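Hypothetical sugar ABC-transporter sugar binding protein (Arthrobacter globiformis, PDB 7BVT) binds cyclic alpha-maltosyl-1,6-maltose and probably delivers it to an ABC transporter for uptake. Local coordinates at residues 112-115 with 116-120; 201-204 with 205-209; 211-214 with 215-219; 313-316 with 317-320. All coordinates share one frame; numbering follows the deposited sequence.

Contact 1: 112-115 with 116-120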
ATOM      1  N   ASP A 112       9.532 -22.996  -1.874  1.00 21.54           N
ATOM      2  CA  ASP A 112       8.756 -22.887  -0.636  1.00 22.11           C
ATOM      3  C   ASP A 112       9.412 -21.891   0.321  1.00 21.49           C
ATOM      4  O   ASP A 112       8.693 -21.016   0.936  1.00 23.03           O
ATOM      5  CB  ASP A 112       8.625 -24.247   0.046  1.00 25.43           C
ATOM      6  CG  ASP A 112       8.025 -25.415  -0.730  1.00 28.42           C
ATOM      7  OD1 ASP A 112       7.477 -25.256  -1.841  1.00 30.75           O
ATOM      8  OD2 ASP A 112       8.051 -26.524  -0.169  1.00 30.53           O
ATOM      9  N   ASP A 113      10.737 -21.938   0.506  1.00 21.76           N
ATOM     10  CA  ASP A 113      11.399 -21.048   1.499  1.00 24.09           C
ATOM     11  C   ASP A 113      11.296 -19.576   1.055  1.00 20.59           C
ATOM     12  O   ASP A 113      11.200 -18.699   1.907  1.00 22.55           O
ATOM     13  CB  ASP A 113      12.837 -21.445   1.784  1.00 28.26           C
ATOM     14  CG  ASP A 113      12.959 -22.780   2.527  1.00 32.15           C
ATOM     15  OD1 ASP A 113      11.920 -23.339   2.904  1.00 36.74           O
ATOM     16  OD2 ASP A 113      14.100 -23.259   2.675  1.00 39.85           O
ATOM     17  N   THR A 114      11.261 -19.311  -0.246  1.00 19.75           N
ATOM     18  CA  THR A 114      11.064 -17.923  -0.726  1.00 17.83           C
ATOM     19  C   THR A 114       9.647 -17.480  -0.330  1.00 16.95           C
ATOM     20  O   THR A 114       9.489 -16.431   0.258  1.00 18.10           O
ATOM     21  CB  THR A 114      11.259 -17.840  -2.243  1.00 17.58           C
ATOM     22  OG1 THR A 114      12.682 -18.030  -2.448  1.00 20.52           O
ATOM     23  CG2 THR A 114      10.785 -16.519  -2.787  1.00 18.88           C
ATOM     24  N   LEU A 115       8.650 -18.314  -0.664  1.00 19.63           N
ATOM     25  CA  LEU A 115       7.245 -17.908  -0.389  1.00 18.16           C
ATOM     26  C   LEU A 115       7.019 -17.764   1.134  1.00 18.44           C
ATOM     27  O   LEU A 115       6.340 -16.822   1.550  1.00 19.56           O
ATOM     28  CB  LEU A 115       6.294 -18.889  -1.067  1.00 18.56           C
ATOM     29  CG  LEU A 115       6.272 -18.839  -2.591  1.00 19.97           C
ATOM     30  CD1 LEU A 115       5.334 -19.888  -3.158  1.00 22.01           C
ATOM     31  CD2 LEU A 115       5.868 -17.455  -3.045  1.00 20.64           C
ATOM     32  N   THR A 116       7.631 -18.594   1.956  1.00 19.63           N
ATOM     33  CA  THR A 116       7.519 -18.481   3.439  1.00 19.14           C
ATOM     34  C   THR A 116       8.090 -17.156   3.934  1.00 20.02           C
ATOM     35  O   THR A 116       7.524 -16.543   4.827  1.00 20.80           O
ATOM     36  CB  THR A 116       8.253 -19.624   4.168  1.00 21.36           C
ATOM     37  OG1 THR A 116       7.582 -20.797   3.722  1.00 26.97           O
ATOM     38  CG2 THR A 116       8.158 -19.427   5.666  1.00 28.71           C
ATOM     39  N   ASP A 117       9.167 -16.683   3.315  1.00 17.85           N
ATOM     40  CA  ASP A 117       9.901 -15.471   3.746  1.00 18.82           C
ATOM     41  C   ASP A 117       9.110 -14.242   3.316  1.00 19.38           C
ATOM     42  O   ASP A 117       9.120 -13.238   4.052  1.00 18.05           O
ATOM     43  CB  ASP A 117      11.285 -15.469   3.129  1.00 19.07           C
ATOM     44  CG  ASP A 117      12.254 -14.402   3.641  1.00 19.78           C
ATOM     45  OD1 ASP A 117      11.999 -13.773   4.681  1.00 19.67           O
ATOM     46  OD2 ASP A 117      13.268 -14.208   2.948  1.00 22.83           O
ATOM     47  N   VAL A 118       8.487 -14.306   2.130  1.00 16.88           N
ATOM     48  CA  VAL A 118       7.665 -13.170   1.671  1.00 17.35           C
ATOM     49  C   VAL A 118       6.695 -12.793   2.792  1.00 16.95           C
ATOM     50  O   VAL A 118       6.114 -13.674   3.434  1.00 17.95           O
ATOM     51  CB  VAL A 118       6.932 -13.495   0.355  1.00 17.29           C
ATOM     52  CG1 VAL A 118       5.977 -12.379  -0.033  1.00 17.90           C
ATOM     53  CG2 VAL A 118       7.910 -13.730  -0.760  1.00 17.92           C
ATOM     54  N   ASN A 119       6.465 -11.510   2.953  1.00 17.29           N
ATOM     55  CA  ASN A 119       5.483 -10.945   3.901  1.00 17.67           C
ATOM     56  C   ASN A 119       4.164 -11.734   3.875  1.00 17.82           C
ATOM     57  O   ASN A 119       3.525 -11.885   2.825  1.00 17.09           O
ATOM     58  CB  ASN A 119       5.269  -9.475   3.542  1.00 17.57           C
ATOM     59  CG  ASN A 119       4.219  -8.854   4.437  1.00 20.71           C
ATOM     60  OD1 ASN A 119       3.017  -9.030   4.123  1.00 19.61           O
ATOM     61  ND2 ASN A 119       4.691  -8.152   5.450  1.00 21.07           N
ATOM     62  N   ASP A 120       3.696 -12.188   5.044  1.00 16.99           N
ATOM     63  CA  ASP A 120       2.535 -13.097   5.098  1.00 17.20           C
ATOM     64  C   ASP A 120       1.244 -12.394   4.653  1.00 15.02           C
ATOM     65  O   ASP A 120       0.363 -13.062   4.099  1.00 16.82           O
ATOM     66  CB  ASP A 120       2.378 -13.608   6.540  1.00 18.19           C
ATOM     67  CG  ASP A 120       3.471 -14.552   7.041  1.00 21.59           C
ATOM     68  OD1 ASP A 120       4.315 -14.995   6.275  1.00 21.55           O
ATOM     69  OD2 ASP A 120       3.401 -14.864   8.256  1.00 23.20           O
TER
HETATM   70  O   HOH W   1       9.302 -22.747   3.999  1.00 37.01           O
HETATM   71  O   HOH W   2       4.476 -16.027   3.496  1.00 21.16           O

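Contact 2: 201-204 with 205-209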
ATOM      1  N   PHE A 201      -8.019   5.582   6.150  1.00 16.06           N
ATOM      2  CA  PHE A 201      -8.890   5.235   7.275  1.00 16.18           C
ATOM      3  C   PHE A 201      -8.614   3.817   7.768  1.00 15.55           C
ATOM      4  O   PHE A 201      -8.622   3.578   8.978  1.00 16.11           O
ATOM      5  CB  PHE A 201     -10.358   5.376   6.868  1.00 15.37           C
ATOM      6  CG  PHE A 201     -11.277   5.108   8.016  1.00 14.69           C
ATOM      7  CD1 PHE A 201     -11.520   6.068   8.991  1.00 17.00           C
ATOM      8  CD2 PHE A 201     -11.847   3.868   8.173  1.00 15.84           C
ATOM      9  CE1 PHE A 201     -12.306   5.770  10.092  1.00 17.20           C
ATOM     10  CE2 PHE A 201     -12.660   3.589   9.237  1.00 17.96           C
ATOM     11  CZ  PHE A 201     -12.895   4.531  10.204  1.00 17.79           C
ATOM     12  N   GLN A 202      -8.391   2.864   6.857  1.00 14.19           N
ATOM     13  CA  GLN A 202      -8.207   1.466   7.279  1.00 14.68           C
ATOM     14  C   GLN A 202      -7.060   1.388   8.296  1.00 15.29           C
ATOM     15  O   GLN A 202      -7.078   0.553   9.150  1.00 15.14           O
ATOM     16  CB  GLN A 202      -7.899   0.586   6.072  1.00 14.28           C
ATOM     17  CG  GLN A 202      -9.145   0.214   5.296  1.00 16.36           C
ATOM     18  CD  GLN A 202      -8.877  -0.180   3.843  1.00 15.75           C
ATOM     19  OE1 GLN A 202      -7.817   0.069   3.288  1.00 15.31           O
ATOM     20  NE2 GLN A 202      -9.897  -0.788   3.210  1.00 14.21           N
ATOM     21  N   VAL A 203      -6.024   2.196   8.126  1.00 14.60           N
ATOM     22  CA  VAL A 203      -4.872   2.181   9.071  1.00 15.47           C
ATOM     23  C   VAL A 203      -5.415   2.345  10.482  1.00 15.09           C
ATOM     24  O   VAL A 203      -5.082   1.573  11.351  1.00 14.94           O
ATOM     25  CB  VAL A 203      -3.908   3.327   8.752  1.00 15.71           C
ATOM     26  CG1 VAL A 203      -2.858   3.483   9.836  1.00 14.65           C
ATOM     27  CG2 VAL A 203      -3.277   3.136   7.392  1.00 17.03           C
ATOM     28  N   ASN A 204      -6.230   3.367  10.691  1.00 15.77           N
ATOM     29  CA  ASN A 204      -6.706   3.716  12.047  1.00 14.76           C
ATOM     30  C   ASN A 204      -7.780   2.725  12.509  1.00 16.08           C
ATOM     31  O   ASN A 204      -7.786   2.366  13.721  1.00 16.35           O
ATOM     32  CB  ASN A 204      -7.267   5.133  12.020  1.00 16.73           C
ATOM     33  CG  ASN A 204      -6.217   6.189  11.731  1.00 17.63           C
ATOM     34  OD1 ASN A 204      -6.497   7.151  11.022  1.00 20.17           O
ATOM     35  ND2 ASN A 204      -4.984   6.000  12.201  1.00 16.50           N
ATOM     36  N   LEU A 205      -8.575   2.160  11.590  1.00 14.99           N
ATOM     37  CA  LEU A 205      -9.540   1.094  11.915  1.00 15.24           C
ATOM     38  C   LEU A 205      -8.746  -0.106  12.480  1.00 14.25           C
ATOM     39  O   LEU A 205      -9.080  -0.654  13.529  1.00 15.76           O
ATOM     40  CB  LEU A 205     -10.322   0.754  10.645  1.00 15.58           C
ATOM     41  CG  LEU A 205     -11.213  -0.484  10.746  1.00 16.79           C
ATOM     42  CD1 LEU A 205     -12.408  -0.236  11.666  1.00 17.74           C
ATOM     43  CD2 LEU A 205     -11.665  -0.888   9.362  1.00 18.83           C
ATOM     44  N   TRP A 206      -7.697  -0.548  11.808  1.00 14.27           N
ATOM     45  CA  TRP A 206      -6.878  -1.686  12.282  1.00 15.60           C
ATOM     46  C   TRP A 206      -6.139  -1.373  13.591  1.00 14.88           C
ATOM     47  O   TRP A 206      -6.109  -2.270  14.487  1.00 17.19           O
ATOM     48  CB  TRP A 206      -5.906  -2.098  11.201  1.00 15.92           C
ATOM     49  CG  TRP A 206      -6.532  -2.763  10.027  1.00 15.99           C
ATOM     50  CD1 TRP A 206      -7.566  -3.654  10.002  1.00 16.77           C
ATOM     51  CD2 TRP A 206      -6.132  -2.562   8.665  1.00 17.04           C
ATOM     52  NE1 TRP A 206      -7.843  -4.029   8.699  1.00 17.31           N
ATOM     53  CE2 TRP A 206      -6.992  -3.347   7.854  1.00 16.76           C
ATOM     54  CE3 TRP A 206      -5.176  -1.737   8.051  1.00 16.78           C
ATOM     55  CZ2 TRP A 206      -6.867  -3.382   6.479  1.00 17.21           C
ATOM     56  CZ3 TRP A 206      -5.038  -1.813   6.685  1.00 16.69           C
ATOM     57  CH2 TRP A 206      -5.873  -2.614   5.917  1.00 16.30           C
ATOM     58  N   GLN A 207      -5.642  -0.150  13.764  1.00 15.45           N
ATOM     59  CA  GLN A 207      -4.947   0.212  15.005  1.00 15.86           C
ATOM     60  C   GLN A 207      -5.927   0.141  16.181  1.00 17.74           C
ATOM     61  O   GLN A 207      -5.495  -0.205  17.266  1.00 19.03           O
ATOM     62  CB  GLN A 207      -4.438   1.653  14.916  1.00 14.91           C
ATOM     63  CG  GLN A 207      -3.293   1.809  13.935  1.00 15.40           C
ATOM     64  CD  GLN A 207      -2.919   3.255  13.796  1.00 15.52           C
ATOM     65  OE1 GLN A 207      -3.783   4.125  13.950  1.00 16.49           O
ATOM     66  NE2 GLN A 207      -1.629   3.549  13.582  1.00 15.96           N
ATOM     67  N   ALA A 208      -7.210   0.440  15.983  1.00 17.03           N
ATOM     68  CA  ALA A 208      -8.241   0.374  17.047  1.00 17.08           C
ATOM     69  C   ALA A 208      -8.649  -1.091  17.325  1.00 21.22           C
ATOM     70  O   ALA A 208      -9.434  -1.325  18.272  1.00 22.25           O
ATOM     71  CB  ALA A 208      -9.431   1.206  16.670  1.00 17.28           C
ATOM     72  N   GLY A 209      -8.148  -2.061  16.561  1.00 18.22           N
ATOM     73  CA  GLY A 209      -8.506  -3.479  16.759  1.00 20.85           C
ATOM     74  C   GLY A 209      -9.670  -3.874  15.890  1.00 21.89           C
ATOM     75  O   GLY A 209     -10.223  -4.957  16.099  1.00 22.44           O
TER

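Contact 3: 211-214 with 215-219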
ATOM      1  N   ASP A 211     -11.860  -4.445  12.072  1.00 19.15           N
ATOM      2  CA  ASP A 211     -11.750  -5.205  10.820  1.00 20.17           C
ATOM      3  C   ASP A 211     -12.501  -4.424   9.760  1.00 19.23           C
ATOM      4  O   ASP A 211     -13.521  -3.784  10.085  1.00 19.18           O
ATOM      5  CB  ASP A 211     -12.292  -6.625  11.005  1.00 22.13           C
ATOM      6  CG  ASP A 211     -11.613  -7.387  12.120  1.00 27.11           C
ATOM      7  OD1 ASP A 211     -10.458  -7.706  11.969  1.00 31.08           O
ATOM      8  OD2 ASP A 211     -12.292  -7.678  13.127  1.00 37.83           O
ATOM      9  N   PHE A 212     -12.101  -4.566   8.499  1.00 15.93           N
ATOM     10  CA  PHE A 212     -12.783  -3.873   7.381  1.00 16.65           C
ATOM     11  C   PHE A 212     -13.893  -4.781   6.851  1.00 17.56           C
ATOM     12  O   PHE A 212     -15.067  -4.433   7.010  1.00 18.30           O
ATOM     13  CB  PHE A 212     -11.784  -3.396   6.317  1.00 17.00           C
ATOM     14  CG  PHE A 212     -12.419  -2.579   5.236  1.00 16.15           C
ATOM     15  CD1 PHE A 212     -12.926  -1.330   5.520  1.00 17.02           C
ATOM     16  CD2 PHE A 212     -12.560  -3.078   3.954  1.00 16.91           C
ATOM     17  CE1 PHE A 212     -13.533  -0.589   4.519  1.00 18.06           C
ATOM     18  CE2 PHE A 212     -13.173  -2.345   2.964  1.00 17.86           C
ATOM     19  CZ  PHE A 212     -13.651  -1.086   3.238  1.00 18.18           C
ATOM     20  N   LEU A 213     -13.520  -5.894   6.218  1.00 18.95           N
ATOM     21  CA  LEU A 213     -14.533  -6.941   5.882  1.00 20.14           C
ATOM     22  C   LEU A 213     -14.366  -8.140   6.801  1.00 19.48           C
ATOM     23  O   LEU A 213     -13.375  -8.300   7.537  1.00 21.61           O
ATOM     24  CB  LEU A 213     -14.391  -7.376   4.423  1.00 18.24           C
ATOM     25  CG  LEU A 213     -14.517  -6.302   3.339  1.00 18.33           C
ATOM     26  CD1 LEU A 213     -14.556  -6.876   1.939  1.00 18.93           C
ATOM     27  CD2 LEU A 213     -15.700  -5.365   3.559  1.00 19.70           C
ATOM     28  N   THR A 214     -15.369  -9.017   6.780  1.00 22.64           N
ATOM     29  CA  THR A 214     -15.269 -10.322   7.487  1.00 22.74           C
ATOM     30  C   THR A 214     -14.196 -11.164   6.808  1.00 23.75           C
ATOM     31  O   THR A 214     -13.776 -10.824   5.680  1.00 21.38           O
ATOM     32  CB  THR A 214     -16.629 -11.030   7.462  1.00 24.75           C
ATOM     33  OG1 THR A 214     -16.961 -11.129   6.084  1.00 25.41           O
ATOM     34  CG2 THR A 214     -17.669 -10.279   8.264  1.00 24.83           C
ATOM     35  N   ALA A 215     -13.778 -12.249   7.455  1.00 26.89           N
ATOM     36  CA  ALA A 215     -12.631 -13.079   7.001  1.00 29.79           C
ATOM     37  C   ALA A 215     -12.928 -13.680   5.621  1.00 29.61           C
ATOM     38  O   ALA A 215     -11.994 -13.787   4.826  1.00 29.69           O
ATOM     39  CB  ALA A 215     -12.291 -14.152   8.011  1.00 34.03           C
ATOM     40  N   ASP A 216     -14.200 -13.934   5.291  1.00 29.04           N
ATOM     41  CA  ASP A 216     -14.571 -14.444   3.939  1.00 26.88           C
ATOM     42  C   ASP A 216     -14.947 -13.326   2.948  1.00 27.19           C
ATOM     43  O   ASP A 216     -15.415 -13.636   1.853  1.00 25.74           O
ATOM     44  CB  ASP A 216     -15.670 -15.506   4.092  1.00 29.80           C
ATOM     45  CG  ASP A 216     -17.022 -14.969   4.491  1.00 36.37           C
ATOM     46  OD1 ASP A 216     -17.155 -13.731   4.630  1.00 29.92           O
ATOM     47  OD2 ASP A 216     -17.953 -15.802   4.630  1.00 31.88           O
ATOM     48  N   ASN A 217     -14.719 -12.047   3.271  1.00 24.93           N
ATOM     49  CA  ASN A 217     -15.039 -10.898   2.392  1.00 23.99           C
ATOM     50  C   ASN A 217     -16.530 -10.864   2.039  1.00 21.82           C
ATOM     51  O   ASN A 217     -16.873 -10.232   1.052  1.00 23.20           O
ATOM     52  CB  ASN A 217     -14.132 -10.864   1.149  1.00 25.03           C
ATOM     53  CG  ASN A 217     -12.668 -10.736   1.544  1.00 26.05           C
ATOM     54  OD1 ASN A 217     -12.345 -10.197   2.622  1.00 26.79           O
ATOM     55  ND2 ASN A 217     -11.792 -11.313   0.723  1.00 27.29           N
ATOM     56  N   SER A 218     -17.397 -11.526   2.810  1.00 27.44           N
ATOM     57  CA  SER A 218     -18.854 -11.564   2.455  1.00 27.72           C
ATOM     58  C   SER A 218     -19.584 -10.316   2.966  1.00 26.97           C
ATOM     59  O   SER A 218     -20.678  -9.995   2.439  1.00 25.89           O
ATOM     60  CB  SER A 218     -19.548 -12.808   2.981  1.00 27.63           C
ATOM     61  OG  SER A 218     -19.556 -12.869   4.405  1.00 28.08           O
ATOM     62  N   ALA A 219     -19.068  -9.654   4.003  1.00 23.89           N
ATOM     63  CA  ALA A 219     -19.815  -8.522   4.587  1.00 24.11           C
ATOM     64  C   ALA A 219     -18.835  -7.510   5.172  1.00 23.35           C
ATOM     65  O   ALA A 219     -17.701  -7.935   5.581  1.00 21.86           O
ATOM     66  CB  ALA A 219     -20.720  -9.035   5.660  1.00 22.14           C
TER

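Contact 4: 313-316 with 317-320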
ATOM      1  N   ALA A 313       7.884 -18.616 -13.710  1.00 19.69           N
ATOM      2  CA  ALA A 313       8.132 -18.678 -12.253  1.00 19.81           C
ATOM      3  C   ALA A 313       9.641 -18.740 -11.967  1.00 19.04           C
ATOM      4  O   ALA A 313      10.084 -18.313 -10.906  1.00 21.16           O
ATOM      5  CB  ALA A 313       7.396 -19.875 -11.654  1.00 21.53           C
ATOM      6  N   ASP A 314      10.468 -19.200 -12.904  1.00 19.85           N
ATOM      7  CA  ASP A 314      11.935 -19.243 -12.718  1.00 19.40           C
ATOM      8  C   ASP A 314      12.450 -17.798 -12.614  1.00 18.74           C
ATOM      9  O   ASP A 314      13.278 -17.521 -11.739  1.00 18.21           O
ATOM     10  CB  ASP A 314      12.676 -19.987 -13.830  1.00 20.32           C
ATOM     11  CG  ASP A 314      14.152 -20.128 -13.554  1.00 25.26           C
ATOM     12  OD1 ASP A 314      14.495 -20.986 -12.698  1.00 27.69           O
ATOM     13  OD2 ASP A 314      14.970 -19.354 -14.152  1.00 25.97           O
ATOM     14  N   PHE A 315      11.971 -16.928 -13.481  1.00 18.20           N
ATOM     15  CA  PHE A 315      12.346 -15.497 -13.420  1.00 16.31           C
ATOM     16  C   PHE A 315      11.862 -14.873 -12.093  1.00 16.25           C
ATOM     17  O   PHE A 315      12.667 -14.220 -11.394  1.00 17.20           O
ATOM     18  CB  PHE A 315      11.804 -14.726 -14.608  1.00 17.50           C
ATOM     19  CG  PHE A 315      11.979 -13.247 -14.448  1.00 16.95           C
ATOM     20  CD1 PHE A 315      13.247 -12.687 -14.377  1.00 16.89           C
ATOM     21  CD2 PHE A 315      10.873 -12.447 -14.272  1.00 17.92           C
ATOM     22  CE1 PHE A 315      13.395 -11.338 -14.156  1.00 19.09           C
ATOM     23  CE2 PHE A 315      11.028 -11.090 -14.061  1.00 20.26           C
ATOM     24  CZ  PHE A 315      12.291 -10.533 -14.031  1.00 18.71           C
ATOM     25  N   LEU A 316      10.619 -15.146 -11.715  1.00 16.94           N
ATOM     26  CA  LEU A 316      10.078 -14.553 -10.460  1.00 16.43           C
ATOM     27  C   LEU A 316      10.874 -15.112  -9.276  1.00 16.59           C
ATOM     28  O   LEU A 316      11.175 -14.365  -8.346  1.00 17.06           O
ATOM     29  CB  LEU A 316       8.579 -14.857 -10.361  1.00 15.41           C
ATOM     30  CG  LEU A 316       7.652 -14.173 -11.347  1.00 16.88           C
ATOM     31  CD1 LEU A 316       6.201 -14.501 -11.059  1.00 17.94           C
ATOM     32  CD2 LEU A 316       7.844 -12.679 -11.394  1.00 18.14           C
ATOM     33  N   SER A 317      11.239 -16.402  -9.298  1.00 16.59           N
ATOM     34  CA  SER A 317      12.037 -17.008  -8.193  1.00 16.36           C
ATOM     35  C   SER A 317      13.370 -16.257  -8.084  1.00 15.69           C
ATOM     36  O   SER A 317      13.790 -15.909  -6.995  1.00 17.09           O
ATOM     37  CB  SER A 317      12.265 -18.495  -8.419  1.00 16.10           C
ATOM     38  OG  SER A 317      11.018 -19.209  -8.459  1.00 18.35           O
ATOM     39  N   TRP A 318      14.004 -15.992  -9.223  1.00 17.37           N
ATOM     40  CA  TRP A 318      15.312 -15.281  -9.199  1.00 17.35           C
ATOM     41  C   TRP A 318      15.119 -13.860  -8.664  1.00 17.52           C
ATOM     42  O   TRP A 318      15.919 -13.398  -7.828  1.00 16.55           O
ATOM     43  CB  TRP A 318      15.929 -15.335 -10.607  1.00 17.70           C
ATOM     44  CG  TRP A 318      17.187 -14.542 -10.688  1.00 17.32           C
ATOM     45  CD1 TRP A 318      18.456 -14.987 -10.440  1.00 18.22           C
ATOM     46  CD2 TRP A 318      17.303 -13.161 -11.093  1.00 17.59           C
ATOM     47  NE1 TRP A 318      19.352 -13.950 -10.583  1.00 20.38           N
ATOM     48  CE2 TRP A 318      18.681 -12.850 -11.036  1.00 18.39           C
ATOM     49  CE3 TRP A 318      16.406 -12.152 -11.496  1.00 17.80           C
ATOM     50  CZ2 TRP A 318      19.160 -11.570 -11.263  1.00 18.88           C
ATOM     51  CZ3 TRP A 318      16.897 -10.901 -11.800  1.00 17.38           C
ATOM     52  CH2 TRP A 318      18.261 -10.633 -11.738  1.00 16.92           C
ATOM     53  N   PHE A 319      14.089 -13.200  -9.158  1.00 16.28           N
ATOM     54  CA  PHE A 319      13.739 -11.831  -8.739  1.00 17.98           C
ATOM     55  C   PHE A 319      13.521 -11.774  -7.223  1.00 17.27           C
ATOM     56  O   PHE A 319      13.819 -10.745  -6.616  1.00 17.60           O
ATOM     57  CB  PHE A 319      12.515 -11.331  -9.502  1.00 17.77           C
ATOM     58  CG  PHE A 319      12.455  -9.831  -9.524  1.00 16.67           C
ATOM     59  CD1 PHE A 319      13.297  -9.094 -10.349  1.00 18.84           C
ATOM     60  CD2 PHE A 319      11.534  -9.154  -8.747  1.00 19.21           C
ATOM     61  CE1 PHE A 319      13.199  -7.717 -10.402  1.00 21.65           C
ATOM     62  CE2 PHE A 319      11.446  -7.773  -8.822  1.00 18.03           C
ATOM     63  CZ  PHE A 319      12.290  -7.059  -9.639  1.00 19.04           C
ATOM     64  N   LEU A 320      13.066 -12.876  -6.619  1.00 15.92           N
ATOM     65  CA  LEU A 320      12.703 -12.889  -5.169  1.00 17.05           C
ATOM     66  C   LEU A 320      13.831 -13.450  -4.300  1.00 19.26           C
ATOM     67  O   LEU A 320      13.616 -13.625  -3.097  1.00 18.67           O
ATOM     68  CB  LEU A 320      11.405 -13.689  -5.022  1.00 16.85           C
ATOM     69  CG  LEU A 320      10.168 -12.932  -5.521  1.00 17.18           C
ATOM     70  CD1 LEU A 320       8.940 -13.821  -5.559  1.00 19.54           C
ATOM     71  CD2 LEU A 320       9.895 -11.668  -4.688  1.00 18.09           C
TER

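Contact 1: 112-115 with 116-120
Val-118 packs its methyl CG2 against the carbonyl oxygen of Thr-114, 3.3 Å from Val-118 CG2, at the C-terminal end of the short helix 112-117. This is the last turn of an alpha helix, and its two flanks differ sharply. On the tight flank the amide of Val-118 also reaches Thr-114 O, 3.0 Å from Val-118 N, in a fairly straight bond, although Val-118 itself has already left helical backbone angles. A branched aliphatic residue suits this place: with CG1 anti to the backbone N (chi1 174°), CG2 falls beside that N and so close to the carbonyl oxygen its own amide binds. Val-118 and Leu-115 continue inward to Pro-136 and Val-135 of strand 131-136. Asp-117 binds Asp-113 O through its amide, while its carboxylate is turned to the hydroxyl of Ser-340.

The loose flank carries Asp-112, Asp-113 and Thr-116, short polar residues fit for a wet surface. The amide of Thr-116 bonds to Asp-112 O over 2.8 Å, a regular helical link. A water bridges the carboxylate of Asp-113 and the hydroxyl of Thr-116; it donates to Asp-113 OD1, so solvent joins two side chains that do not meet directly. Beyond the helix, Asn-119 occupies the N-cap of the following helix, its OD1 accepting from the amide of Leu-122. Where the chain leaves the first helix a second water lies between two carbonyls, 2.8 Å from Leu-115 O and 2.9 Å from Val-118 O.

Contact 2: 201-204 with 205-209
Successive i to i+4 bonds run from the amides of Leu-205, Trp-206, Gln-207 and Ala-208 to the carbonyls of Phe-201, Gln-202, Val-203 and Asn-204, and the helix 195-207 then closes in a Schellman motif at Gly-209, whose positive phi of 93° would press a side chain against the preceding carbonyl. On one flank the indole of Trp-206, stacked with His-369, folds back over the previous turn: CB of Gln-202 sits over the face of its six-membered ring, 3.9 Å from the Trp-206 centroid, as a CH-pi contact, and Gln-202 O approaches the same ring, 3.2 Å from Trp-206 CE3. Replacing Trp-206 by an alanine would probably strip CB of Gln-202 of its aromatic cover and leave the His-369 ring without its stacking partner. The extended Gln-202 chain carries its amide away to Asn-293 and Tyr-377, a glutamine being long enough to give both an acceptor and a donor there.

Phe-201 lays CE2 against CB of Leu-205 at 3.9 Å, an apolar pair; the Phe-201 ring goes on to helix 225-239, meeting Trp-234 edge-to-face. On a further flank two buried amides lie side by side. Having CG beside the backbone N (chi1 -65°), Asn-204 runs alongside Gln-207, which reaches back along the helix; their amide planes are 39° apart. Asn-204 OD1 also bonds to Trp-234, and Gln-207 OE1 to Trp-165. Asn-204 ND2 donates a hydrogen bond to Gln-207 OE1 at 2.8 Å, from above the Gln-207 carbonyl plane.

Contact 3: 211-214 with 215-219
Thr-214 begins a type I beta turn that ends at Asn-217, and its side chain bonds to the residues that follow. CB leads off beside the returning chain, 3.8 Å from the carbonyl oxygen Ala-219 O. One branch, the methyl CG2, lies against Ala-219, with Thr-214 CG2 4.2 Å from Ala-219 CB. The other, OG1, is held between the backbone N and the carbonyl carbon (chi1 56°), which directs it into the loop. There it donates to the carboxylate of Asp-216, 3.0 Å from Thr-214 OG1 to Asp-216 OD1, and accepts a weak bond from the amide of Ala-219. Threonine suits the place because one small residue supplies both a hydroxyl for the loop and a methyl for its apolar neighbour.

Asp-216 OD1 is gripped three times. Besides Thr-214 it accepts from the hydroxyl of Ser-218, 2.6 Å from Ser-218 OG to Asp-216 OD1, and from the amide of Ser-218, which approaches from above the carboxylate plane and forms an Asx turn. A valine in place of Thr-214 would probably leave Asp-216 OD1 with one donor fewer and the Ala-219 amide without its weak acceptor. The backbone closes the loop at both levels: Asn-217 N reaches Thr-214 O, and Thr-214 N reaches Ala-219 O over 2.8 Å.

Leu-213 crosses Asn-217 at about a right angle and packs on Val-409 and Leu-413 of helix 398-415, joining to that helix the loop that links helices 195-207 and 225-239, while Phe-212 packs on helices 195-207 and 377-392.

Contact 4: 313-316 with 317-320
Ser-317 bonds to Ala-313 O twice. Its hydroxyl lies 2.8 Å from Ala-313 O and its amide is equally near, the two donors reaching that oxygen from opposite faces of the carbonyl plane. Since OG stands beside its own backbone N (chi1 -61°), it can turn back to the preceding helical turn; a serine here satisfies its hydroxyl within the helix, on a flank where the side chain meets Ile-110 and Pro-111. Plain backbone bonds continue the pattern, Trp-318 to Asp-314 and Phe-319 to Phe-315, the latter at 2.8 Å from Phe-319 N to Phe-315 O. The last, Leu-320 N to Leu-316 O, is weak; as the helix 306-319 ends, Leu-320 N also bonds to Ser-317 O.

The apolar contacts lie on another flank of this alpha helix, which packs against helix 38-53. Phe-315 meets two rings: its CE1 is 4.1 Å from Trp-318 CE3, and its CZ is 4.1 Å from Phe-319 CD1. The two phenyl rings lie side by side with planes at 43°, neither stacked nor perpendicular. Tyr-51 meets Phe-315 edge-to-face, and its hydroxyl is hydrogen-bonded to Asp-314 OD2. Leu-316 faces strands 86-90 and 292-301, where a branched aliphatic chain fits.

In the fold
All four contacts are local, yet their places in the fold differ. Contacts 2 and 4 are buried and lie on opposite sides of the chain's centre, with centres about 34 Å apart; contact 2 relies on paired amides and an indole, contact 4 on clustered aromatic rings. Contacts 1 and 3 are surface features with many short polar side chains, the first joined partly through water and the second through a carboxylate. Contacts 1 and 4 touch, Thr-114 CG2 lying 3.7 Å from Leu-320 CB, so helix 112-117 packs on the end of helix 306-319. Contacts 2 and 3 are neighbours too: Leu-205 and Gln-202 of the helix pack on Phe-212 in the loop.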